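Local coordinates for protein Hcp1 family type VI secretion system effector (Salmonella typhimurium, PDB 5XHH) that is probably a tube-forming component of the type VI secretion system, stacking as rings through which effectors are delivered, as in other Hcp proteins, at residues 28-33 and 95-100; 19-24 and 83-88; 56-61 and 67-72. All blocks are in the same frame, centred on the assembly; numbering follows the deposited sequence.

The three contacts tie together the two antiparallel sheets of the barrel, the loop after strand 3-9 and the helix. Contacts 1 and 2 have centres about 11 Å apart and share the sheet where strands 79-88 and 97-102 are neighbours; Y99 N bonds to L84 O at 2.8 Å, and E95 OE2 lies 2.5 Å from H21 NE2, a probable hydrogen bond. Contact 3 is about 15 Å from contact 1, centre to centre, and is linked to it through the other sheet, where R31 NH2 and D57 OD1 form a salt bridge of 2.8 Å. Contacts 2 and 3, centres about 16 Å apart, touch through leucine packing, L84 CD1 to L56 CD1 at 4.1 Å.

Contact 1: 28-33 and 95-100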
loop_
_atom_site.group_PDB
_atom_site.type_symbol
_atom_site.label_atom_id
_atom_site.label_comp_id
_atom_site.label_asym_id
_atom_site.label_seq_id
_atom_site.Cartn_x
_atom_site.Cartn_y
_atom_site.Cartn_z
ATOM N N LEU A 28 1.278 4.040 9.386
ATOM C CA LEU A 28 2.278 4.931 9.961
ATOM C C LEU A 28 3.176 5.553 8.889
ATOM O O LEU A 28 3.482 6.743 8.963
ATOM C CB LEU A 28 3.112 4.174 10.996
ATOM C CG LEU A 28 2.278 3.598 12.161
ATOM C CD1 LEU A 28 3.032 2.519 12.884
ATOM C CD2 LEU A 28 1.839 4.721 13.131
ATOM N N SER A 29 3.578 4.778 7.881
ATOM C CA SER A 29 4.426 5.268 6.799
ATOM C C SER A 29 4.397 4.252 5.665
ATOM O O SER A 29 3.984 3.107 5.848
ATOM C CB SER A 29 5.863 5.506 7.273
ATOM O OG SER A 29 6.515 4.291 7.551
ATOM N N TRP A 30 4.880 4.672 4.496
ATOM C CA TRP A 30 4.766 3.858 3.287
ATOM C C TRP A 30 5.759 4.377 2.264
ATOM O O TRP A 30 6.146 5.541 2.302
ATOM C CB TRP A 30 3.342 3.894 2.714
ATOM C CG TRP A 30 2.925 5.277 2.329
ATOM C CD1 TRP A 30 2.230 6.168 3.091
ATOM C CD2 TRP A 30 3.202 5.938 1.087
ATOM N NE1 TRP A 30 2.057 7.340 2.408
ATOM C CE2 TRP A 30 2.655 7.232 1.175
ATOM C CE3 TRP A 30 3.872 5.562 -0.087
ATOM C CZ2 TRP A 30 2.737 8.159 0.119
ATOM C CZ3 TRP A 30 3.965 6.494 -1.141
ATOM C CH2 TRP A 30 3.394 7.767 -1.025
ATOM N N ARG A 31 6.149 3.509 1.334
ATOM C CA ARG A 31 6.998 3.920 0.224
ATOM C C ARG A 31 6.938 2.874 -0.884
ATOM O O ARG A 31 6.651 1.698 -0.647
ATOM C CB ARG A 31 8.453 4.151 0.670
ATOM C CG ARG A 31 9.263 2.899 0.985
ATOM C CD ARG A 31 8.938 2.370 2.378
ATOM N NE ARG A 31 9.029 3.400 3.412
ATOM C CZ ARG A 31 8.480 3.294 4.620
ATOM N NH1 ARG A 31 8.602 4.278 5.498
ATOM N NH2 ARG A 31 7.796 2.207 4.947
ATOM N N TRP A 32 7.222 3.334 -2.100
ATOM C CA TRP A 32 7.376 2.497 -3.285
ATOM C C TRP A 32 8.065 3.355 -4.335
ATOM O O TRP A 32 8.152 4.574 -4.187
ATOM C CB TRP A 32 6.031 1.952 -3.792
ATOM C CG TRP A 32 5.018 3.004 -4.250
ATOM C CD1 TRP A 32 4.174 3.722 -3.463
ATOM C CD2 TRP A 32 4.740 3.411 -5.607
ATOM N NE1 TRP A 32 3.393 4.561 -4.236
ATOM C CE2 TRP A 32 3.723 4.389 -5.553
ATOM C CE3 TRP A 32 5.262 3.054 -6.850
ATOM C CZ2 TRP A 32 3.214 5.005 -6.699
ATOM C CZ3 TRP A 32 4.749 3.656 -7.993
ATOM C CH2 TRP A 32 3.740 4.625 -7.908
ATOM N N ASN A 33 8.587 2.712 -5.382
ATOM C CA ASN A 33 9.149 3.501 -6.470
ATOM C C ASN A 33 9.034 2.763 -7.796
ATOM O O ASN A 33 8.887 1.541 -7.856
ATOM C CB ASN A 33 10.615 3.928 -6.206
ATOM C CG ASN A 33 11.616 2.789 -6.302
ATOM O OD1 ASN A 33 11.948 2.314 -7.395
ATOM N ND2 ASN A 33 12.152 2.386 -5.153
ATOM N N GLU A 95 -8.632 14.504 1.181
ATOM C CA GLU A 95 -7.666 13.477 0.827
ATOM C C GLU A 95 -7.031 13.893 -0.487
ATOM O O GLU A 95 -7.510 13.573 -1.577
ATOM C CB GLU A 95 -8.357 12.127 0.758
ATOM C CG GLU A 95 -9.065 11.825 2.081
ATOM C CD GLU A 95 -10.118 10.744 1.972
ATOM O OE1 GLU A 95 -10.268 10.137 0.887
ATOM O OE2 GLU A 95 -10.801 10.502 2.983
ATOM N N TYR A 96 -5.951 14.655 -0.376
ATOM C CA TYR A 96 -5.310 15.149 -1.575
ATOM C C TYR A 96 -4.607 14.040 -2.347
ATOM O O TYR A 96 -4.342 14.237 -3.539
ATOM C CB TYR A 96 -4.326 16.288 -1.238
ATOM C CG TYR A 96 -3.157 15.864 -0.378
ATOM C CD1 TYR A 96 -3.298 15.757 0.996
ATOM C CD2 TYR A 96 -1.916 15.576 -0.938
ATOM C CE1 TYR A 96 -2.242 15.363 1.796
ATOM C CE2 TYR A 96 -0.840 15.183 -0.146
ATOM C CZ TYR A 96 -1.017 15.076 1.226
ATOM O OH TYR A 96 0.018 14.680 2.040
ATOM N N LEU A 97 -4.292 12.882 -1.727
ATOM C CA LEU A 97 -3.483 11.901 -2.456
ATOM C C LEU A 97 -4.078 10.499 -2.372
ATOM O O LEU A 97 -4.408 10.029 -1.277
ATOM C CB LEU A 97 -2.035 11.903 -1.931
ATOM C CG LEU A 97 -1.011 10.929 -2.538
ATOM C CD1 LEU A 97 -0.767 11.173 -4.053
ATOM C CD2 LEU A 97 0.311 10.975 -1.742
ATOM N N LYS A 98 -4.156 9.808 -3.515
ATOM C CA LYS A 98 -4.718 8.455 -3.545
ATOM C C LYS A 98 -3.968 7.558 -4.529
ATOM O O LYS A 98 -3.721 7.949 -5.668
ATOM C CB LYS A 98 -6.209 8.507 -3.902
ATOM C CG LYS A 98 -6.888 7.159 -4.071
ATOM C CD LYS A 98 -8.436 7.327 -4.026
ATOM C CE LYS A 98 -9.150 6.195 -4.742
ATOM N NZ LYS A 98 -10.656 6.123 -4.539
ATOM N N TYR A 99 -3.593 6.362 -4.085
ATOM C CA TYR A 99 -3.077 5.322 -4.967
ATOM C C TYR A 99 -4.044 4.147 -4.948
ATOM O O TYR A 99 -4.410 3.655 -3.873
ATOM C CB TYR A 99 -1.687 4.823 -4.547
ATOM C CG TYR A 99 -0.623 5.884 -4.418
ATOM C CD1 TYR A 99 0.033 6.384 -5.533
ATOM C CD2 TYR A 99 -0.249 6.358 -3.174
ATOM C CE1 TYR A 99 1.029 7.361 -5.408
ATOM C CE2 TYR A 99 0.725 7.327 -3.038
ATOM C CZ TYR A 99 1.360 7.821 -4.160
ATOM O OH TYR A 99 2.325 8.767 -4.004
ATOM N N THR A 100 -4.426 3.681 -6.122
ATOM C CA THR A 100 -5.269 2.498 -6.275
ATOM C C THR A 100 -4.411 1.424 -6.928
ATOM O O THR A 100 -3.987 1.577 -8.077
ATOM C CB THR A 100 -6.515 2.812 -7.108
ATOM O OG1 THR A 100 -7.282 3.813 -6.432
ATOM C CG2 THR A 100 -7.362 1.584 -7.274
#
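Y99 reaches across the barrel to W30 and W32. With CG anti to the carbonyl carbon (chi1 -55°), the CB-CG bond carries the ring toward strand 29-36. W32 lies over one face of that ring, nearest CD1 and CE1: Y99 CD1 is 3.7 Å from W32 CZ2, and CE1 comes closer to that same W32 CZ2, at 3.5 Å. Here W32 presents its edge to the tyrosine face: W32 NE1 sits 3.7 Å above the Y99 ring plane, over its centre, and the two planes stand at 88°, a T-shaped pair. These three aromatics form a cluster between the two sheets of the Hcp beta barrel, strand 29-36 belonging to one and strand 97-102 to the other. At Y99 CE2, W30 CH2 comes within 3.4 Å. This second pair is an offset edge-to-face arrangement with the edge of Y99 turned to the W30 face and the planes at 68°. The hydroxyl at the tip ends 3.3 Å from W30 CH2. L97, two residues earlier on the tyrosine's strand, adds a looser apolar touch, its CD2 4.2 Å from W30 CZ2, while M86 and I5 also pack against W30.

Contact 2: 19-24 and 83-88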
loop_
_atom_site.group_PDB
_atom_site.type_symbol
_atom_site.label_atom_id
_atom_site.label_comp_id
_atom_site.label_asym_id
_atom_site.label_seq_id
_atom_site.Cartn_x
_atom_site.Cartn_y
_atom_site.Cartn_z
ATOM N N ASP A 19 -14.672 7.973 10.263
ATOM C CA ASP A 19 -15.975 7.880 9.616
ATOM C C ASP A 19 -15.846 7.507 8.149
ATOM O O ASP A 19 -16.595 6.660 7.657
ATOM C CB ASP A 19 -16.735 9.197 9.763
ATOM C CG ASP A 19 -17.581 9.239 11.014
ATOM O OD1 ASP A 19 -18.231 8.211 11.306
ATOM O OD2 ASP A 19 -17.589 10.287 11.699
ATOM N N LYS A 20 -14.907 8.124 7.434
ATOM C CA LYS A 20 -14.777 7.854 6.008
ATOM C C LYS A 20 -13.986 6.586 5.712
ATOM O O LYS A 20 -14.049 6.086 4.588
ATOM C CB LYS A 20 -14.107 9.037 5.291
ATOM C CG LYS A 20 -14.789 10.383 5.474
ATOM C CD LYS A 20 -16.251 10.348 5.059
ATOM C CE LYS A 20 -16.412 10.200 3.554
ATOM N NZ LYS A 20 -17.848 10.209 3.168
ATOM N N HIS A 21 -13.239 6.063 6.675
ATOM C CA HIS A 21 -12.327 4.952 6.434
ATOM C C HIS A 21 -12.484 3.891 7.494
ATOM O O HIS A 21 -11.510 3.271 7.938
ATOM C CB HIS A 21 -10.883 5.443 6.365
ATOM C CG HIS A 21 -10.667 6.426 5.268
ATOM N ND1 HIS A 21 -10.294 6.046 3.999
ATOM C CD2 HIS A 21 -10.860 7.765 5.221
ATOM C CE1 HIS A 21 -10.231 7.115 3.224
ATOM N NE2 HIS A 21 -10.564 8.171 3.944
ATOM N N LYS A 22 -13.720 3.653 7.912
ATOM C CA LYS A 22 -13.932 2.707 8.990
ATOM C C LYS A 22 -13.461 1.324 8.569
ATOM O O LYS A 22 -13.683 0.891 7.432
ATOM C CB LYS A 22 -15.405 2.682 9.400
ATOM C CG LYS A 22 -15.612 2.073 10.778
ATOM C CD LYS A 22 -16.590 2.884 11.598
ATOM C CE LYS A 22 -17.934 2.948 10.892
ATOM N NZ LYS A 22 -18.573 1.605 10.860
ATOM N N ASN A 23 -12.776 0.646 9.491
ATOM C CA ASN A 23 -12.238 -0.702 9.300
ATOM C C ASN A 23 -11.195 -0.780 8.182
ATOM O O ASN A 23 -10.951 -1.851 7.621
ATOM C CB ASN A 23 -13.367 -1.698 9.061
ATOM C CG ASN A 23 -14.366 -1.674 10.188
ATOM O OD1 ASN A 23 -14.030 -1.986 11.329
ATOM N ND2 ASN A 23 -15.577 -1.246 9.892
ATOM N N GLU A 24 -10.560 0.334 7.862
ATOM C CA GLU A 24 -9.354 0.310 7.050
ATOM C C GLU A 24 -8.142 0.313 7.967
ATOM O O GLU A 24 -8.257 0.491 9.181
ATOM C CB GLU A 24 -9.334 1.495 6.088
ATOM C CG GLU A 24 -10.540 1.480 5.180
ATOM C CD GLU A 24 -10.557 2.622 4.177
ATOM O OE1 GLU A 24 -11.622 2.838 3.566
ATOM O OE2 GLU A 24 -9.527 3.301 4.005
ATOM N N ILE A 83 -6.469 0.431 -1.712
ATOM C CA ILE A 83 -6.537 1.870 -1.914
ATOM C C ILE A 83 -5.807 2.542 -0.770
ATOM O O ILE A 83 -6.161 2.349 0.399
ATOM C CB ILE A 83 -7.983 2.379 -1.995
ATOM C CG1 ILE A 83 -8.740 1.657 -3.110
ATOM C CG2 ILE A 83 -7.973 3.877 -2.215
ATOM C CD1 ILE A 83 -10.236 2.004 -3.182
ATOM N N LEU A 84 -4.795 3.331 -1.099
ATOM C CA LEU A 84 -4.009 4.060 -0.122
ATOM C C LEU A 84 -4.370 5.528 -0.269
ATOM O O LEU A 84 -4.246 6.090 -1.357
ATOM C CB LEU A 84 -2.513 3.814 -0.341
ATOM C CG LEU A 84 -1.526 4.215 0.758
ATOM C CD1 LEU A 84 -0.102 3.800 0.373
ATOM C CD2 LEU A 84 -1.564 5.707 1.018
ATOM N N VAL A 85 -4.800 6.146 0.824
ATOM C CA VAL A 85 -5.238 7.532 0.826
ATOM C C VAL A 85 -4.452 8.295 1.887
ATOM O O VAL A 85 -4.257 7.799 2.998
ATOM C CB VAL A 85 -6.752 7.626 1.089
ATOM C CG1 VAL A 85 -7.099 8.976 1.626
ATOM C CG2 VAL A 85 -7.543 7.298 -0.198
ATOM N N MET A 86 -4.003 9.498 1.542
ATOM C CA MET A 86 -3.302 10.370 2.471
ATOM C C MET A 86 -3.957 11.741 2.470
ATOM O O MET A 86 -4.244 12.305 1.395
ATOM C CB MET A 86 -1.821 10.477 2.099
ATOM C CG MET A 86 -0.947 11.181 3.109
ATOM S SD MET A 86 0.783 10.744 2.802
ATOM C CE MET A 86 1.599 11.783 4.025
ATOM N N ARG A 87 -4.161 12.277 3.678
ATOM C CA ARG A 87 -4.756 13.591 3.869
ATOM C C ARG A 87 -4.093 14.315 5.033
ATOM O O ARG A 87 -3.568 13.695 5.959
ATOM C CB ARG A 87 -6.262 13.492 4.152
ATOM C CG ARG A 87 -6.568 13.114 5.582
ATOM C CD ARG A 87 -8.047 12.833 5.834
ATOM N NE ARG A 87 -8.257 12.410 7.221
ATOM C CZ ARG A 87 -9.333 11.761 7.655
ATOM N NH1 ARG A 87 -10.311 11.447 6.819
ATOM N NH2 ARG A 87 -9.427 11.422 8.931
ATOM N N LYS A 88 -4.156 15.643 4.976
ATOM C CA LYS A 88 -3.747 16.500 6.080
ATOM C C LYS A 88 -4.719 16.337 7.238
ATOM O O LYS A 88 -5.938 16.369 7.049
ATOM C CB LYS A 88 -3.726 17.962 5.621
ATOM C CG LYS A 88 -3.050 18.962 6.549
ATOM C CD LYS A 88 -1.725 18.469 7.083
ATOM C CE LYS A 88 -0.942 19.609 7.704
ATOM N NZ LYS A 88 0.370 19.160 8.213
HETATM O O HOH W 1 -8.070 4.137 1.748
#
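E24 OE2 has two partners: H21 ND1 donates to it at 2.9 Å, and a water 2.8 Å from E24 OE2 leads on to the I83 carbonyl oxygen, 2.9 Å away from that water. The water has more acceptors around it than protons to give, so the two links need not both be made at once. H21 and E24 are the ends of a type II beta turn, closed by E24 N bonding to H21 O, in the loop that joins strands 3-9 and 25-26 and packs against strand 79-88 of the Hcp beta barrel. OE2 lies nearly in the imidazole plane, while ND1 stands above the carboxylate plane, 43° out of it.

At its other nitrogen, NE2, the ring is bonded to E95 OE2, a residue just ahead of the next strand. Held between two carboxylates, the histidine is probably favoured in its protonated form, although R87 lies close and would tend to oppose this. F6 stacks on the ring and helps to bury it. H21 keeps its CG anti to the carbonyl carbon (chi1 -60°), which sends the ring toward the sheet rather than along the turn.

There the ring meets one methyl group, from V85, and one guanidinium, from R87. V85 stands roughly perpendicular to the histidine side chain, and R87 runs antiparallel alongside it, its guanidinium turned 75° from the imidazole plane. The arginine is itself anchored by salt bridges to D18 and D4, which fix the extended chain. H21 CE1 rests 4.0 Å from V85 CG1, and H21 CD2 stands 4.1 Å from R87 NH1.

Contact 3: 56-61 and 67-72; sequences LDFDHY and PNLFKY
This is a buried packing contact of a helix against a strand: L69 of helix 66-75 brings one methyl against H60 and, more loosely, F58 of strand 51-61, the strand just before it in the chain. No hydrogen bond crosses between the two segments. The touch is made by L69 CD1, which lies 3.9 Å from H60 NE2 and 4.1 Å from H60 CE1; L69 and H60 point toward each other. F58 is a looser partner, its CZ 4.4 Å from L69 CD1. With CG anti to its carbonyl carbon (chi1 -66°) and the chain extended beyond it, L69 projects its branch off the helix toward the two rings, and I9 and I12 also pack against it.

The imidazole is polar at both nitrogens, yet is buried beside a methyl group. Its needs are met by partners away from the helix: NE2 bonds to E123 of the neighbouring strand and ND1 to D63 in the connection to the helix. Two carboxylates therefore set the rotation of the ring and would tend to favour a charged imidazole. F58, for its part, packs against V125 and L127 on the same neighbouring strand, and against W30 and L7.

On the helix itself, K71 N bonds to P67 O and Y72 N to N68 O, both at 2.9 Å. Along the turn K71 NZ reaches N68 OD1 at 3.1 Å, approaching from above the carbonyl plane. A single helix placed in the connection between barrel strands, packed against the barrel through L69, among others, is the arrangement of the Hcp fold.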
loop_
_atom_site.group_PDB
_atom_site.type_symbol
_atom_site.label_atom_id
_atom_site.label_comp_id
_atom_site.label_asym_id
_atom_site.label_seq_id
_atom_site.Cartn_x
_atom_site.Cartn_y
_atom_site.Cartn_z
ATOM N N LEU A 56 4.900 -2.216 -2.607
ATOM C CA LEU A 56 4.487 -1.251 -1.605
ATOM C C LEU A 56 4.990 -1.710 -0.240
ATOM O O LEU A 56 4.624 -2.794 0.225
ATOM C CB LEU A 56 2.967 -1.118 -1.596
ATOM C CG LEU A 56 2.441 -0.240 -0.454
ATOM C CD1 LEU A 56 2.897 1.237 -0.603
ATOM C CD2 LEU A 56 0.941 -0.335 -0.379
ATOM N N ASP A 57 5.842 -0.901 0.394
ATOM C CA ASP A 57 6.280 -1.142 1.766
ATOM C C ASP A 57 5.494 -0.206 2.681
ATOM O O ASP A 57 5.485 1.005 2.460
ATOM C CB ASP A 57 7.795 -0.916 1.886
ATOM C CG ASP A 57 8.341 -1.106 3.322
ATOM O OD1 ASP A 57 7.801 -0.526 4.284
ATOM O OD2 ASP A 57 9.345 -1.824 3.484
ATOM N N PHE A 58 4.826 -0.752 3.698
ATOM C CA PHE A 58 4.148 0.116 4.654
ATOM C C PHE A 58 4.332 -0.411 6.070
ATOM O O PHE A 58 4.662 -1.578 6.282
ATOM C CB PHE A 58 2.656 0.312 4.314
ATOM C CG PHE A 58 1.768 -0.868 4.617
ATOM C CD1 PHE A 58 1.146 -0.986 5.851
ATOM C CD2 PHE A 58 1.497 -1.812 3.654
ATOM C CE1 PHE A 58 0.316 -2.065 6.136
ATOM C CE2 PHE A 58 0.653 -2.889 3.923
ATOM C CZ PHE A 58 0.061 -3.007 5.164
ATOM N N ASP A 59 4.121 0.480 7.035
ATOM C CA ASP A 59 4.242 0.183 8.463
ATOM C C ASP A 59 2.893 0.445 9.126
ATOM O O ASP A 59 2.209 1.425 8.793
ATOM C CB ASP A 59 5.337 1.067 9.109
ATOM C CG ASP A 59 5.742 0.611 10.519
ATOM O OD1 ASP A 59 5.422 -0.526 10.956
ATOM O OD2 ASP A 59 6.401 1.418 11.205
ATOM N N HIS A 60 2.492 -0.430 10.044
ATOM C CA HIS A 60 1.327 -0.103 10.853
ATOM C C HIS A 60 1.524 -0.697 12.240
ATOM O O HIS A 60 2.389 -1.554 12.448
ATOM C CB HIS A 60 0.024 -0.607 10.208
ATOM C CG HIS A 60 -0.118 -2.102 10.213
ATOM N ND1 HIS A 60 -1.271 -2.742 10.620
ATOM C CD2 HIS A 60 0.757 -3.080 9.884
ATOM C CE1 HIS A 60 -1.097 -4.048 10.540
ATOM N NE2 HIS A 60 0.126 -4.279 10.098
ATOM N N TYR A 61 0.738 -0.217 13.200
ATOM C CA TYR A 61 0.681 -0.902 14.485
ATOM C C TYR A 61 0.080 -2.281 14.278
ATOM O O TYR A 61 -0.774 -2.471 13.411
ATOM C CB TYR A 61 -0.143 -0.105 15.502
ATOM C CG TYR A 61 0.537 1.161 15.951
ATOM C CD1 TYR A 61 1.793 1.115 16.524
ATOM C CD2 TYR A 61 -0.074 2.396 15.804
ATOM C CE1 TYR A 61 2.434 2.259 16.924
ATOM C CE2 TYR A 61 0.563 3.566 16.211
ATOM C CZ TYR A 61 1.820 3.480 16.767
ATOM O OH TYR A 61 2.486 4.605 17.183
ATOM N N PRO A 67 -3.209 -10.748 11.562
ATOM C CA PRO A 67 -3.337 -12.191 11.302
ATOM C C PRO A 67 -3.739 -12.495 9.874
ATOM O O PRO A 67 -3.307 -13.511 9.316
ATOM C CB PRO A 67 -4.412 -12.646 12.306
ATOM C CG PRO A 67 -4.447 -11.579 13.358
ATOM C CD PRO A 67 -4.161 -10.306 12.597
ATOM N N ASN A 68 -4.537 -11.628 9.245
ATOM C CA ASN A 68 -4.936 -11.894 7.870
ATOM C C ASN A 68 -3.844 -11.543 6.877
ATOM O O ASN A 68 -3.707 -12.228 5.859
ATOM C CB ASN A 68 -6.227 -11.151 7.540
ATOM C CG ASN A 68 -7.450 -11.924 7.977
ATOM O OD1 ASN A 68 -7.507 -13.135 7.809
ATOM N ND2 ASN A 68 -8.417 -11.238 8.564
ATOM N N LEU A 69 -3.063 -10.491 7.132
ATOM C CA LEU A 69 -1.875 -10.270 6.307
ATOM C C LEU A 69 -0.947 -11.484 6.368
ATOM O O LEU A 69 -0.484 -11.974 5.337
ATOM C CB LEU A 69 -1.151 -8.996 6.751
ATOM C CG LEU A 69 -1.920 -7.696 6.532
ATOM C CD1 LEU A 69 -1.296 -6.599 7.337
ATOM C CD2 LEU A 69 -1.899 -7.328 5.043
ATOM N N PHE A 70 -0.683 -11.992 7.578
ATOM C CA PHE A 70 0.071 -13.235 7.729
ATOM C C PHE A 70 -0.537 -14.375 6.911
ATOM O O PHE A 70 0.162 -15.064 6.155
ATOM C CB PHE A 70 0.126 -13.610 9.214
ATOM C CG PHE A 70 0.736 -14.959 9.479
ATOM C CD1 PHE A 70 2.110 -15.101 9.590
ATOM C CD2 PHE A 70 -0.068 -16.085 9.622
ATOM C CE1 PHE A 70 2.674 -16.348 9.831
ATOM C CE2 PHE A 70 0.492 -17.337 9.860
ATOM C CZ PHE A 70 1.862 -17.468 9.966
ATOM N N LYS A 71 -1.841 -14.594 7.058
ATOM C CA LYS A 71 -2.497 -15.708 6.380
ATOM C C LYS A 71 -2.383 -15.596 4.857
ATOM O O LYS A 71 -2.023 -16.564 4.180
ATOM C CB LYS A 71 -3.956 -15.775 6.819
ATOM C CG LYS A 71 -4.912 -16.364 5.802
ATOM C CD LYS A 71 -6.138 -16.839 6.521
ATOM C CE LYS A 71 -7.331 -16.663 5.646
ATOM N NZ LYS A 71 -7.612 -15.199 5.550
ATOM N N TYR A 72 -2.663 -14.405 4.296
ATOM C CA TYR A 72 -2.525 -14.208 2.851
ATOM C C TYR A 72 -1.088 -14.396 2.400
ATOM O O TYR A 72 -0.841 -14.881 1.293
ATOM C CB TYR A 72 -2.990 -12.816 2.443
ATOM C CG TYR A 72 -4.455 -12.683 2.132
ATOM C CD1 TYR A 72 -5.427 -12.882 3.109
ATOM C CD2 TYR A 72 -4.868 -12.313 0.858
ATOM C CE1 TYR A 72 -6.772 -12.726 2.807
ATOM C CE2 TYR A 72 -6.200 -12.152 0.558
ATOM C CZ TYR A 72 -7.144 -12.360 1.532
ATOM O OH TYR A 72 -8.470 -12.195 1.235
#